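Acyl-CoA thioester hydrolase ybgC (Escherichia coli K-12, PDB 3GRH) is a putative thioesterase of the outer membrane that belongs to the pectinesterase family but neither binds pectin nor has pectinesterase activity. Local coordinates at residues A[97-102]-A[128-133]. Numbering follows the deposited sequence.
Sequences DAAIIK and GGITLY
A99 and I130 bring helix 92-100 against the start of strand 130-134, their CA atoms 7.8 Å apart, while the CA atoms of I100 and G128 lie 8.3 Å apart. At that spacing the two backbones do not pair, and the contact is purely apolar. Its centre is the methyl CB of A99, which meets the tip of I130, CD1, at 3.5 Å. In I130, chi1 sets CG1 anti to the carbonyl carbon and chi2, -73°, then turns CD1 to A99; CG2 stands anti to the backbone N. The short side chain of A99 suits a helix surface onto which a longer, beta-branched residue of a strand is directed. I100 does not aim its CB at the strand, but its longer branched chain brings CD1 to a looser 4.5 Å from CG1 of I130, and being apolar it suits this buried place. One isoleucine branch thus touches two successive helix residues. All three residues are buried. G128 and G129 bring the chain into the strand without side chains, and the carbonyl of G128 and the amide of I130 both bond to the side-chain amide of N200. Strand 130-134 is one strand of a parallel sheet of the beta-helix, between strands 108-112 and 204-206. Helix 92-100 precedes strand 108-112, and its A99 also touches F77 of the outermost strand 77-79, so the helix packs at one end of the beta-helix.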
loop_
_atom_site.group_PDB
_atom_site.type_symbol
_atom_site.label_atom_id
_atom_site.label_comp_id
_atom_site.label_asym_id
_atom_site.label_seq_id
_atom_site.Cartn_x
_atom_site.Cartn_y
_atom_site.Cartn_z
ATOM N N ASP A 97 -6.400 -8.674 -20.270
ATOM C CA ASP A 97 -7.073 -8.191 -21.440
ATOM C C ASP A 97 -8.209 -9.076 -21.874
ATOM O O ASP A 97 -9.259 -8.549 -22.169
ATOM C CB ASP A 97 -6.078 -8.019 -22.573
ATOM C CG ASP A 97 -5.058 -6.925 -22.352
ATOM O OD1 ASP A 97 -5.120 -6.198 -21.356
ATOM O OD2 ASP A 97 -4.140 -6.740 -23.233
ATOM N N ALA A 98 -8.039 -10.403 -21.828
ATOM C CA ALA A 98 -9.097 -11.273 -22.246
ATOM C C ALA A 98 -10.288 -11.187 -21.309
ATOM O O ALA A 98 -11.421 -11.418 -21.745
ATOM C CB ALA A 98 -8.627 -12.737 -22.331
ATOM N N ALA A 99 -10.019 -10.919 -20.038
ATOM C CA ALA A 99 -11.086 -10.739 -19.071
ATOM C C ALA A 99 -11.834 -9.441 -19.329
ATOM O O ALA A 99 -13.071 -9.370 -19.311
ATOM C CB ALA A 99 -10.512 -10.739 -17.636
ATOM N N ILE A 100 -11.093 -8.383 -19.551
ATOM C CA ILE A 100 -11.670 -7.043 -19.725
ATOM C C ILE A 100 -12.521 -6.922 -20.983
ATOM O O ILE A 100 -13.598 -6.338 -20.923
ATOM C CB ILE A 100 -10.592 -5.967 -19.747
ATOM C CG1 ILE A 100 -9.876 -5.903 -18.429
ATOM C CG2 ILE A 100 -11.229 -4.569 -20.089
ATOM C CD1 ILE A 100 -10.705 -5.474 -17.270
ATOM N N ILE A 101 -12.084 -7.519 -22.065
ATOM C CA ILE A 101 -12.834 -7.401 -23.359
ATOM C C ILE A 101 -14.232 -7.986 -23.252
ATOM O O ILE A 101 -15.078 -7.694 -24.103
ATOM C CB ILE A 101 -12.078 -7.890 -24.585
ATOM C CG1 ILE A 101 -11.670 -9.348 -24.499
ATOM C CG2 ILE A 101 -10.805 -6.998 -24.777
ATOM C CD1 ILE A 101 -11.236 -10.024 -25.852
ATOM N N LYS A 102 -14.500 -8.853 -22.293
ATOM C CA LYS A 102 -15.849 -9.427 -22.158
ATOM C C LYS A 102 -16.922 -8.412 -21.755
ATOM O O LYS A 102 -18.105 -8.651 -21.950
ATOM C CB LYS A 102 -15.840 -10.544 -21.135
ATOM C CG LYS A 102 -15.106 -11.788 -21.549
ATOM C CD LYS A 102 -15.507 -12.835 -20.579
ATOM C CE LYS A 102 -14.634 -14.064 -20.584
ATOM N NZ LYS A 102 -15.026 -14.851 -19.347
ATOM N N GLY A 128 -16.739 -5.045 -13.981
ATOM C CA GLY A 128 -16.597 -6.203 -13.147
ATOM C C GLY A 128 -15.213 -6.275 -12.476
ATOM O O GLY A 128 -14.201 -5.707 -12.998
ATOM N N GLY A 129 -15.201 -6.965 -11.336
ATOM C CA GLY A 129 -13.962 -7.244 -10.585
ATOM C C GLY A 129 -13.099 -8.328 -11.209
ATOM O O GLY A 129 -13.558 -9.216 -11.860
ATOM N N ILE A 130 -11.795 -8.171 -11.057
ATOM C CA ILE A 130 -10.853 -9.174 -11.464
ATOM C C ILE A 130 -10.179 -9.766 -10.238
ATOM O O ILE A 130 -9.727 -9.004 -9.372
ATOM C CB ILE A 130 -9.762 -8.566 -12.329
ATOM C CG1 ILE A 130 -10.372 -8.016 -13.602
ATOM C CG2 ILE A 130 -8.715 -9.659 -12.713
ATOM C CD1 ILE A 130 -10.781 -9.072 -14.542
ATOM N N THR A 131 -10.140 -11.104 -10.166
ATOM C CA THR A 131 -9.349 -11.829 -9.125
ATOM C C THR A 131 -8.186 -12.496 -9.768
ATOM O O THR A 131 -8.345 -13.256 -10.680
ATOM C CB THR A 131 -10.195 -12.836 -8.389
ATOM O OG1 THR A 131 -11.298 -12.155 -7.752
ATOM C CG2 THR A 131 -9.370 -13.569 -7.331
ATOM N N LEU A 132 -6.980 -12.206 -9.309
ATOM C CA LEU A 132 -5.760 -12.835 -9.825
ATOM C C LEU A 132 -5.104 -13.573 -8.671
ATOM O O LEU A 132 -4.875 -12.974 -7.621
ATOM C CB LEU A 132 -4.825 -11.755 -10.368
ATOM C CG LEU A 132 -3.532 -12.203 -10.963
ATOM C CD1 LEU A 132 -3.758 -12.915 -12.278
ATOM C CD2 LEU A 132 -2.624 -10.999 -11.142
ATOM N N TYR A 133 -4.820 -14.852 -8.851
ATOM C CA TYR A 133 -4.306 -15.645 -7.777
ATOM C C TYR A 133 -3.297 -16.636 -8.244
ATOM O O TYR A 133 -3.420 -17.176 -9.351
ATOM C CB TYR A 133 -5.437 -16.337 -7.065
ATOM C CG TYR A 133 -6.230 -17.365 -7.814
ATOM C CD1 TYR A 133 -5.977 -18.727 -7.689
ATOM C CD2 TYR A 133 -7.291 -16.971 -8.628
ATOM C CE1 TYR A 133 -6.730 -19.618 -8.365
ATOM C CE2 TYR A 133 -8.004 -17.868 -9.329
ATOM C CZ TYR A 133 -7.762 -19.184 -9.155
ATOM O OH TYR A 133 -8.485 -20.142 -9.816
#